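Local coordinates for MtVAO615 (Myceliophthora thermophila, PDB 6F72), which probably acts as an oxidoreductase that holds FAD bicovalently and, once reduced, reacts rapidly with molecular oxygen, although its substrate has not been identified, at residues V225-G230 against L290-R295; S62-S67 against E78-S83; T305-N310 against N338-S343. All coordinates share one frame; numbering follows the deposited sequence.

Interaction 1 belongs to the FAD-binding part of the chain: its 225-230 segment touches the cofactor directly, a few residues after Cys-222, which with His-157 holds the flavin covalently. Strand 288-298, which supplies its second segment, is followed in the chain by strand 302-310, where interaction 3 begins; the centres of these two contacts are 28 Å apart. Interaction 3 lies in a seven-stranded antiparallel sheet, and the side chain of Phe-340 stays about 13 Å from FAD. Interaction 2 is earlier in the chain and more peripheral, with its centre 32 Å from that of interaction 1 and 37 Å from that of interaction 3. None of the three touches another.

Interaction 1 (V225-G230 against L290-R295). With FAD (flavin-adenine dinucleotide), chain E.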
loop_
_atom_site.group_PDB
_atom_site.type_symbol
_atom_site.label_atom_id
_atom_site.label_comp_id
_atom_site.label_asym_id
_atom_site.label_seq_id
_atom_site.Cartn_x
_atom_site.Cartn_y
_atom_site.Cartn_z
ATOM N N VAL A 225 -0.425 2.007 -7.613
ATOM C CA VAL A 225 -0.543 2.456 -6.210
ATOM C C VAL A 225 -0.578 3.985 -6.093
ATOM O O VAL A 225 0.181 4.664 -6.777
ATOM C CB VAL A 225 0.577 1.841 -5.345
ATOM C CG1 VAL A 225 0.700 2.535 -3.994
ATOM C CG2 VAL A 225 0.287 0.354 -5.164
ATOM N N GLY A 226 -1.483 4.500 -5.255
ATOM C CA GLY A 226 -1.623 5.937 -5.051
ATOM C C GLY A 226 -0.538 6.495 -4.132
ATOM O O GLY A 226 -0.603 6.303 -2.905
ATOM N N ILE A 227 0.427 7.205 -4.733
ATOM C CA ILE A 227 1.610 7.744 -4.030
ATOM C C ILE A 227 1.287 8.724 -2.897
ATOM O O ILE A 227 1.968 8.721 -1.882
ATOM C CB ILE A 227 2.681 8.299 -5.017
ATOM C CG1 ILE A 227 4.052 8.396 -4.340
ATOM C CG2 ILE A 227 2.243 9.609 -5.684
ATOM C CD1 ILE A 227 5.185 8.745 -5.286
ATOM N N VAL A 228 0.237 9.518 -3.063
ATOM C CA VAL A 228 -0.176 10.551 -2.100
ATOM C C VAL A 228 -1.137 9.970 -1.050
ATOM O O VAL A 228 -1.372 10.572 0.002
ATOM C CB VAL A 228 -0.816 11.746 -2.850
ATOM C CG1 VAL A 228 -1.055 12.947 -1.925
ATOM C CG2 VAL A 228 0.071 12.172 -4.020
ATOM N N GLY A 229 -1.685 8.790 -1.345
ATOM C CA GLY A 229 -2.684 8.163 -0.486
ATOM C C GLY A 229 -2.096 7.372 0.672
ATOM O O GLY A 229 -1.150 7.816 1.331
ATOM N N GLY A 230 -2.644 6.180 0.898
ATOM C CA GLY A 230 -2.231 5.307 1.998
ATOM C C GLY A 230 -0.789 4.871 1.919
ATOM O O GLY A 230 -0.204 4.517 2.944
ATOM N N LEU A 290 -5.609 16.417 0.112
ATOM C CA LEU A 290 -5.854 16.905 -1.251
ATOM C C LEU A 290 -4.610 16.873 -2.124
ATOM O O LEU A 290 -4.690 16.703 -3.336
ATOM C CB LEU A 290 -6.440 18.313 -1.213
ATOM C CG LEU A 290 -7.778 18.533 -0.500
ATOM C CD1 LEU A 290 -7.993 20.030 -0.330
ATOM C CD2 LEU A 290 -8.941 17.920 -1.266
ATOM N N SER A 291 -3.450 17.055 -1.498
ATOM C CA SER A 291 -2.176 16.958 -2.194
ATOM C C SER A 291 -1.076 16.780 -1.173
ATOM O O SER A 291 -1.284 17.018 0.025
ATOM C CB SER A 291 -1.907 18.218 -3.046
ATOM O OG SER A 291 -1.482 19.311 -2.246
ATOM N N MET A 292 0.086 16.353 -1.665
ATOM C CA MET A 292 1.335 16.406 -0.909
ATOM C C MET A 292 2.397 17.103 -1.746
ATOM O O MET A 292 2.344 17.097 -2.979
ATOM C CB MET A 292 1.793 14.991 -0.500
ATOM C CG MET A 292 2.429 14.149 -1.596
ATOM S SD MET A 292 3.100 12.605 -0.954
ATOM C CE MET A 292 4.099 12.082 -2.355
ATOM N N THR A 293 3.340 17.738 -1.073
ATOM C CA THR A 293 4.530 18.223 -1.734
ATOM C C THR A 293 5.655 17.349 -1.216
ATOM O O THR A 293 5.752 17.103 -0.008
ATOM C CB THR A 293 4.746 19.703 -1.429
ATOM O OG1 THR A 293 3.546 20.400 -1.767
ATOM C CG2 THR A 293 5.925 20.275 -2.229
ATOM N N ALA A 294 6.477 16.856 -2.137
ATOM C CA ALA A 294 7.548 15.938 -1.786
ATOM C C ALA A 294 8.806 16.210 -2.574
ATOM O O ALA A 294 8.758 16.684 -3.718
ATOM C CB ALA A 294 7.108 14.499 -1.986
ATOM N N ARG A 295 9.923 15.887 -1.935
ATOM C CA ARG A 295 11.253 15.934 -2.528
ATOM C C ARG A 295 11.361 15.170 -3.849
ATOM O O ARG A 295 10.847 14.066 -3.987
ATOM C CB ARG A 295 12.295 15.397 -1.531
ATOM C CG ARG A 295 12.218 16.025 -0.144
ATOM C CD ARG A 295 13.422 15.696 0.747
ATOM N NE ARG A 295 13.569 14.273 1.046
ATOM C CZ ARG A 295 14.386 13.760 1.973
ATOM N NH1 ARG A 295 15.152 14.559 2.731
ATOM N NH2 ARG A 295 14.438 12.439 2.144
HETATM P PA FAD E . -6.504 3.181 -1.044
HETATM O O1A FAD E . -7.093 1.840 -0.691
HETATM O O2A FAD E . -7.333 4.060 -1.938
HETATM O O5B FAD E . -6.163 3.953 0.324
HETATM C C5B FAD E . -5.552 3.294 1.433
HETATM C C4B FAD E . -5.881 3.993 2.747
HETATM O O4B FAD E . -5.474 5.362 2.679
HETATM C C3B FAD E . -7.355 4.011 3.101
HETATM O O3B FAD E . -7.441 3.893 4.527
HETATM C C2B FAD E . -7.840 5.387 2.677
HETATM O O2B FAD E . -8.926 5.844 3.487
HETATM C C1B FAD E . -6.597 6.238 2.872
HETATM N N9A FAD E . -6.457 7.361 1.915
HETATM C C8A FAD E . -6.047 7.255 0.632
HETATM N N7A FAD E . -5.988 8.477 0.046
HETATM C C5A FAD E . -6.356 9.381 0.967
HETATM C C6A FAD E . -6.512 10.853 1.005
HETATM N N6A FAD E . -6.259 11.581 -0.105
HETATM N N1A FAD E . -6.924 11.423 2.161
HETATM C C2A FAD E . -7.186 10.698 3.271
HETATM N N3A FAD E . -7.057 9.348 3.308
HETATM C C4A FAD E . -6.655 8.648 2.207
HETATM N N1 FAD E . 3.330 -0.619 -0.470
HETATM C C2 FAD E . 4.666 -0.411 -0.361
HETATM O O2 FAD E . 5.109 0.181 0.652
HETATM N N3 FAD E . 5.531 -0.825 -1.313
HETATM C C4 FAD E . 5.155 -1.478 -2.425
HETATM O O4 FAD E . 5.993 -1.846 -3.279
HETATM C C4X FAD E . 3.710 -1.731 -2.618
HETATM N N5 FAD E . 3.243 -2.368 -3.714
HETATM C C5X FAD E . 1.910 -2.605 -3.887
HETATM C C6 FAD E . 1.443 -3.269 -5.042
HETATM C C7 FAD E . 0.058 -3.497 -5.196
HETATM C C7M FAD E . -0.423 -4.220 -6.441
HETATM C C8 FAD E . -0.915 -3.024 -4.144
HETATM C C8M FAD E . -2.428 -3.133 -4.262
HETATM C C9 FAD E . -0.431 -2.370 -3.015
HETATM C C9A FAD E . 0.937 -2.142 -2.841
HETATM N N10 FAD E . 1.410 -1.457 -1.696
HETATM C C10 FAD E . 2.798 -1.252 -1.547
HETATM C "C1'" FAD E . 0.474 -1.050 -0.650
HETATM C "C2'" FAD E . 0.112 0.400 -0.526
HETATM O "O2'" FAD E . 1.228 1.076 0.048
HETATM C "C3'" FAD E . -1.084 0.434 0.418
HETATM O "O3'" FAD E . -2.090 -0.520 0.012
HETATM C "C4'" FAD E . -1.688 1.828 0.496
HETATM O "O4'" FAD E . -2.641 1.873 1.559
HETATM C "C5'" FAD E . -2.297 2.257 -0.841
HETATM O "O5'" FAD E . -2.945 3.514 -0.731
HETATM P P FAD E . -3.916 4.008 -1.912
HETATM O O1P FAD E . -3.208 3.826 -3.225
HETATM O O2P FAD E . -4.436 5.355 -1.467
HETATM O O3P FAD E . -5.116 2.932 -1.812
#
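Met-292 reaches from strand 288-298 toward the turn that carries Val-228 and Ile-227. Its first torsion sets CG between the backbone N and the carbonyl carbon (chi1 77°), and beyond CG the chain runs extended. CB lies 3.8 Å from Val-228 CG1. One atom further out, CG lies against both methyls of the same valine, with Val-228 CG1 the closer at 3.7 Å. SD passes over the valine backbone, 4.0 Å from Val-228 CA. The terminal CE ends beside Ile-227, 4.0 Å from Ile-227 O and 4.2 Å from Ile-227 CG1, and the two side chains cross at roughly a right angle. Leu-197 of strand 193-198 touches Ile-227 and Val-228 as well, and Trp-254 and Thr-232 also touch Met-292.

The turn packed in this way turns its other side to the cofactor. Gly-226 N donates to FAD O1P at 2.7 Å, a bent bond (141°), and Gly-230 N gives FAD O2P a straighter one of 3.1 Å (161°). Both oxygens belong to the same phosphate, and a CB on Gly-226 or Gly-229 would run into it. Val-225 CG2 meanwhile rests against the flavin at C9 and C9A. This is a glycine-rich phosphate-binding turn leading into helix 227-233, within the PCMH-type FAD-binding domain of the oxygen-dependent FAD-linked oxidoreductases.

Interaction 2 (S62-S67 against E78-S83); sequences SVCHKS and EELKSS
Leu-80 and Val-63 make the close part of this contact, methyl against methyl: Leu-80 CD1 comes to 3.6 Å from Val-63 CG2. The same CD1 lies 4.2 Å from Cys-64 SG, so one leucine branch meets both partners. Its reach comes from the torsions: CG stands beside the backbone N (chi1 -73°), and CD1 then extends anti to CA (chi2 -172°), out from helix 74-81 toward the 3-10 turn.

Beyond these three residues the contact thins out. The backbones keep well apart, with the nearest pair, Cys-64 CA and Glu-78 CA, separated by 8.2 Å. On the outer side, Lys-81, extended, brings NZ to Glu-78 OE2, three residues back, in a salt bridge of 3.4 Å; as a hydrogen bond the pair is weak. Glu-78 is solvent-exposed, and the Lys-81 side chain passes the sulfur without touching it and rests on Phe-111.

Cys-64 SG is bonded to Cys-77 SG, one residue ahead of Glu-78, so the 3-10 turn and the helix are tied covalently right beside the leucine. The turn itself is closed by His-65 N bonding to Ser-62 O at 3.0 Å. The spacing is therefore probably fixed largely by the disulfide, with one leucine methyl beside its sulfur and the ion pair lying within the helix.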
loop_
_atom_site.group_PDB
_atom_site.type_symbol
_atom_site.label_atom_id
_atom_site.label_comp_id
_atom_site.label_asym_id
_atom_site.label_seq_id
_atom_site.Cartn_x
_atom_site.Cartn_y
_atom_site.Cartn_z
ATOM N N SER A 62 -21.566 -5.451 -12.317
ATOM C CA SER A 62 -23.017 -5.467 -12.526
ATOM C C SER A 62 -23.377 -5.970 -13.932
ATOM O O SER A 62 -24.447 -6.548 -14.119
ATOM C CB SER A 62 -23.630 -4.097 -12.293
ATOM O OG SER A 62 -23.340 -3.270 -13.385
ATOM N N VAL A 63 -22.471 -5.759 -14.895
ATOM C CA VAL A 63 -22.563 -6.365 -16.242
ATOM C C VAL A 63 -22.629 -7.908 -16.241
ATOM O O VAL A 63 -23.089 -8.525 -17.211
ATOM C CB VAL A 63 -21.430 -5.888 -17.195
ATOM C CG1 VAL A 63 -21.578 -4.411 -17.503
ATOM C CG2 VAL A 63 -20.046 -6.192 -16.633
ATOM N N CYS A 64 -22.174 -8.507 -15.143
ATOM C CA CYS A 64 -22.174 -9.961 -14.945
ATOM C C CYS A 64 -23.452 -10.472 -14.278
ATOM O O CYS A 64 -23.595 -11.675 -14.052
ATOM C CB CYS A 64 -20.949 -10.358 -14.119
ATOM S SG CYS A 64 -19.404 -10.144 -15.027
ATOM N N HIS A 65 -24.376 -9.556 -13.975
ATOM C CA HIS A 65 -25.641 -9.887 -13.303
ATOM C C HIS A 65 -26.840 -9.167 -13.899
ATOM O O HIS A 65 -26.678 -8.263 -14.709
ATOM C CB HIS A 65 -25.548 -9.638 -11.798
ATOM C CG HIS A 65 -24.423 -10.372 -11.151
ATOM N ND1 HIS A 65 -24.513 -11.701 -10.791
ATOM C CD2 HIS A 65 -23.163 -9.980 -10.848
ATOM C CE1 HIS A 65 -23.363 -12.087 -10.268
ATOM N NE2 HIS A 65 -22.531 -11.060 -10.280
ATOM N N LYS A 66 -28.034 -9.575 -13.470
ATOM C CA LYS A 66 -29.289 -9.206 -14.117
ATOM C C LYS A 66 -30.113 -8.182 -13.334
ATOM O O LYS A 66 -30.838 -7.381 -13.941
ATOM C CB LYS A 66 -30.091 -10.472 -14.435
ATOM C CG LYS A 66 -29.500 -11.225 -15.620
ATOM C CD LYS A 66 -29.645 -12.737 -15.537
ATOM C CE LYS A 66 -29.626 -13.327 -16.947
ATOM N NZ LYS A 66 -29.255 -14.773 -16.993
ATOM N N SER A 67 -29.984 -8.205 -12.008
ATOM C CA SER A 67 -30.659 -7.260 -11.109
ATOM C C SER A 67 -29.654 -6.715 -10.063
ATOM O O SER A 67 -28.671 -7.400 -9.778
ATOM C CB SER A 67 -31.856 -7.945 -10.435
ATOM O OG SER A 67 -31.442 -8.906 -9.476
ATOM N N GLU A 78 -17.129 -11.075 -19.677
ATOM C CA GLU A 78 -15.970 -11.921 -19.993
ATOM C C GLU A 78 -14.642 -11.157 -20.010
ATOM O O GLU A 78 -13.611 -11.704 -19.600
ATOM C CB GLU A 78 -16.163 -12.679 -21.317
ATOM C CG GLU A 78 -17.310 -13.695 -21.349
ATOM C CD GLU A 78 -17.214 -14.789 -20.288
ATOM O OE1 GLU A 78 -16.135 -15.406 -20.150
ATOM O OE2 GLU A 78 -18.226 -15.040 -19.590
ATOM N N GLU A 79 -14.674 -9.908 -20.489
ATOM C CA GLU A 79 -13.490 -9.026 -20.495
ATOM C C GLU A 79 -13.029 -8.647 -19.083
ATOM O O GLU A 79 -11.827 -8.498 -18.834
ATOM C CB GLU A 79 -13.739 -7.774 -21.348
ATOM C CG GLU A 79 -13.616 -8.019 -22.850
ATOM C CD GLU A 79 -14.267 -6.936 -23.703
ATOM O OE1 GLU A 79 -15.089 -7.279 -24.593
ATOM O OE2 GLU A 79 -13.962 -5.743 -23.500
ATOM N N LEU A 80 -13.987 -8.502 -18.166
ATOM C CA LEU A 80 -13.703 -8.268 -16.747
ATOM C C LEU A 80 -12.956 -9.435 -16.085
ATOM O O LEU A 80 -12.108 -9.221 -15.207
ATOM C CB LEU A 80 -15.003 -7.998 -15.973
ATOM C CG LEU A 80 -15.796 -6.698 -16.096
ATOM C CD1 LEU A 80 -16.887 -6.747 -15.049
ATOM C CD2 LEU A 80 -14.950 -5.442 -15.903
ATOM N N LYS A 81 -13.279 -10.655 -16.521
ATOM C CA LYS A 81 -12.757 -11.894 -15.922
ATOM C C LYS A 81 -11.260 -12.087 -16.077
ATOM O O LYS A 81 -10.572 -12.377 -15.092
ATOM C CB LYS A 81 -13.477 -13.118 -16.487
ATOM C CG LYS A 81 -14.902 -13.272 -16.001
ATOM C CD LYS A 81 -15.550 -14.473 -16.660
ATOM C CE LYS A 81 -17.028 -14.521 -16.343
ATOM N NZ LYS A 81 -17.510 -15.923 -16.413
ATOM N N SER A 82 -10.754 -11.911 -17.296
ATOM C CA SER A 82 -9.370 -12.267 -17.612
ATOM C C SER A 82 -8.297 -11.492 -16.832
ATOM O O SER A 82 -7.175 -11.980 -16.700
ATOM C CB SER A 82 -9.115 -12.170 -19.112
ATOM O OG SER A 82 -9.321 -10.846 -19.555
ATOM N N SER A 83 -8.642 -10.308 -16.309
ATOM C CA SER A 83 -7.690 -9.482 -15.550
ATOM C C SER A 83 -8.173 -9.060 -14.154
ATOM O O SER A 83 -7.584 -8.159 -13.543
ATOM C CB SER A 83 -7.308 -8.246 -16.374
ATOM O OG SER A 83 -6.694 -8.624 -17.593
#

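Interaction 3 (T305-N310 against N338-S343); sequences TLLGFN and NSFTYS. With NAG (2-acetamido-2-deoxy-beta-D-glucopyranose), chain F.
The ring of Phe-340 meets Thr-305 at its edge: Thr-305 CG2 lies close to the ring plane, 4.1 Å from Phe-340 CE1. Leu-307 comes in obliquely, CD2 standing 3.8 Å from Phe-340 CZ, one ring position further on. Phe-333 stacks on the ring, Phe-370 meets it edge-to-face, and Phe-326 approaches with its plane at about 50°.

Thr-305 offers its methyl because OG1 is anti to the backbone N (chi1 -164°), which places CG2 between N and the carbonyl carbon. The hydroxyl is used elsewhere: OG1 donates to Leu-306 O at 2.8 Å, from well above the carbonyl plane. A glycine in its place would remove both groups and would probably leave the CE1 edge of Phe-340 without its methyl neighbour near the ring plane, and Leu-306 O without the hydroxyl bound to it.

These residues sit on strands 302-310 and 339-344, which are not direct partners in the seven-stranded antiparallel sheet. Strand 348-356 runs between them, pairing with Thr-305 and Leu-307 through Gly-353 and Ala-351, so the side chains meet over it, 8.8 Å separating Leu-307 CA from Tyr-342 CA. Such a large antiparallel sheet is found in the cap domain of VAO-type flavoproteins. Helix 360-376 covers the same face, with Leu-367 on Thr-305 and Leu-371 on Leu-307.

At the far end of its strand Asn-310 carries an N-linked glycan, ND2 bonded to NAG C1 at 1.4 Å.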
loop_
_atom_site.group_PDB
_atom_site.type_symbol
_atom_site.label_atom_id
_atom_site.label_comp_id
_atom_site.label_asym_id
_atom_site.label_seq_id
_atom_site.Cartn_x
_atom_site.Cartn_y
_atom_site.Cartn_z
ATOM N N THR A 305 20.171 -5.490 -12.158
ATOM C CA THR A 305 20.421 -6.894 -12.448
ATOM C C THR A 305 19.247 -7.790 -12.125
ATOM O O THR A 305 18.431 -7.479 -11.252
ATOM C CB THR A 305 21.684 -7.443 -11.736
ATOM O OG1 THR A 305 22.060 -8.675 -12.357
ATOM C CG2 THR A 305 21.452 -7.667 -10.225
ATOM N N LEU A 306 19.176 -8.892 -12.865
ATOM C CA LEU A 306 18.528 -10.100 -12.397
ATOM C C LEU A 306 19.616 -10.917 -11.706
ATOM O O LEU A 306 20.723 -11.080 -12.237
ATOM C CB LEU A 306 17.904 -10.895 -13.556
ATOM C CG LEU A 306 16.925 -12.034 -13.226
ATOM C CD1 LEU A 306 15.902 -12.187 -14.338
ATOM C CD2 LEU A 306 17.623 -13.370 -12.987
ATOM N N LEU A 307 19.292 -11.409 -10.513
ATOM C CA LEU A 307 20.126 -12.374 -9.816
ATOM C C LEU A 307 19.260 -13.504 -9.274
ATOM O O LEU A 307 18.478 -13.305 -8.338
ATOM C CB LEU A 307 20.944 -11.694 -8.706
ATOM C CG LEU A 307 21.710 -12.530 -7.666
ATOM C CD1 LEU A 307 22.726 -13.473 -8.302
ATOM C CD2 LEU A 307 22.375 -11.602 -6.658
ATOM N N GLY A 308 19.409 -14.684 -9.872
ATOM C CA GLY A 308 18.620 -15.855 -9.505
ATOM C C GLY A 308 19.456 -17.088 -9.245
ATOM O O GLY A 308 20.513 -17.265 -9.848
ATOM N N PHE A 309 18.977 -17.934 -8.333
ATOM C CA PHE A 309 19.588 -19.235 -8.042
ATOM C C PHE A 309 18.549 -20.221 -7.518
ATOM O O PHE A 309 17.531 -19.806 -6.957
ATOM C CB PHE A 309 20.768 -19.099 -7.064
ATOM C CG PHE A 309 20.401 -18.560 -5.704
ATOM C CD1 PHE A 309 19.970 -19.418 -4.682
ATOM C CD2 PHE A 309 20.526 -17.189 -5.421
ATOM C CE1 PHE A 309 19.643 -18.924 -3.422
ATOM C CE2 PHE A 309 20.211 -16.691 -4.159
ATOM C CZ PHE A 309 19.768 -17.560 -3.160
ATOM N N ASN A 310 18.822 -21.517 -7.690
ATOM C CA ASN A 310 17.885 -22.575 -7.288
ATOM C C ASN A 310 18.544 -23.810 -6.631
ATOM O O ASN A 310 19.738 -23.792 -6.328
ATOM C CB ASN A 310 16.969 -22.961 -8.462
ATOM C CG ASN A 310 17.726 -23.471 -9.672
ATOM O OD1 ASN A 310 18.448 -24.465 -9.601
ATOM N ND2 ASN A 310 17.548 -22.791 -10.800
ATOM N N ASN A 338 21.849 1.020 -2.416
ATOM C CA ASN A 338 21.271 0.030 -3.335
ATOM C C ASN A 338 20.191 -0.817 -2.671
ATOM O O ASN A 338 20.073 -0.809 -1.448
ATOM C CB ASN A 338 22.364 -0.900 -3.863
ATOM C CG ASN A 338 23.619 -0.166 -4.271
ATOM O OD1 ASN A 338 23.635 0.549 -5.263
ATOM N ND2 ASN A 338 24.693 -0.357 -3.506
ATOM N N SER A 339 19.418 -1.553 -3.478
ATOM C CA SER A 339 18.389 -2.451 -2.959
ATOM C C SER A 339 18.227 -3.712 -3.789
ATOM O O SER A 339 18.525 -3.720 -4.995
ATOM C CB SER A 339 17.041 -1.742 -2.893
ATOM O OG SER A 339 16.576 -1.444 -4.198
ATOM N N PHE A 340 17.747 -4.771 -3.132
ATOM C CA PHE A 340 17.222 -5.950 -3.815
ATOM C C PHE A 340 15.753 -6.111 -3.514
ATOM O O PHE A 340 15.340 -6.088 -2.349
ATOM C CB PHE A 340 17.965 -7.224 -3.404
ATOM C CG PHE A 340 19.177 -7.514 -4.236
ATOM C CD1 PHE A 340 19.061 -7.753 -5.614
ATOM C CD2 PHE A 340 20.443 -7.573 -3.645
ATOM C CE1 PHE A 340 20.191 -8.029 -6.384
ATOM C CE2 PHE A 340 21.577 -7.850 -4.405
ATOM C CZ PHE A 340 21.450 -8.073 -5.777
ATOM N N THR A 341 14.968 -6.237 -4.581
ATOM C CA THR A 341 13.605 -6.730 -4.490
ATOM C C THR A 341 13.620 -8.160 -5.057
ATOM O O THR A 341 14.186 -8.412 -6.129
ATOM C CB THR A 341 12.587 -5.747 -5.136
ATOM O OG1 THR A 341 11.252 -6.140 -4.799
ATOM C CG2 THR A 341 12.717 -5.643 -6.675
ATOM N N TYR A 342 13.066 -9.106 -4.301
ATOM C CA TYR A 342 13.210 -10.501 -4.650
ATOM C C TYR A 342 12.023 -11.393 -4.281
ATOM O O TYR A 342 11.225 -11.059 -3.402
ATOM C CB TYR A 342 14.520 -11.082 -4.103
ATOM C CG TYR A 342 14.690 -11.013 -2.614
ATOM C CD1 TYR A 342 15.139 -9.845 -2.006
ATOM C CD2 TYR A 342 14.429 -12.127 -1.807
ATOM C CE1 TYR A 342 15.303 -9.767 -0.636
ATOM C CE2 TYR A 342 14.607 -12.064 -0.429
ATOM C CZ TYR A 342 15.045 -10.876 0.144
ATOM O OH TYR A 342 15.205 -10.770 1.493
ATOM N N SER A 343 11.930 -12.519 -4.987
ATOM C CA SER A 343 10.930 -13.554 -4.760
ATOM C C SER A 343 11.602 -14.731 -4.064
ATOM O O SER A 343 12.638 -15.227 -4.520
ATOM C CB SER A 343 10.345 -14.001 -6.093
ATOM O OG SER A 343 9.296 -14.928 -5.893
HETATM C C1 NAG F . 18.166 -23.150 -12.056
HETATM C C2 NAG F . 17.205 -22.954 -13.243
HETATM C C3 NAG F . 17.879 -23.296 -14.580
HETATM C C4 NAG F . 19.259 -22.639 -14.712
HETATM C C5 NAG F . 20.112 -23.041 -13.496
HETATM C C6 NAG F . 21.552 -22.534 -13.568
HETATM C C7 NAG F . 14.827 -23.327 -12.595
HETATM C C8 NAG F . 13.752 -24.372 -12.499
HETATM N N2 NAG F . 16.006 -23.769 -13.060
HETATM O O3 NAG F . 17.035 -22.895 -15.664
HETATM O O4 NAG F . 19.873 -23.025 -15.951
HETATM O O5 NAG F . 19.470 -22.581 -12.288
HETATM O O6 NAG F . 21.603 -21.127 -13.301
HETATM O O7 NAG F . 14.609 -22.169 -12.264
#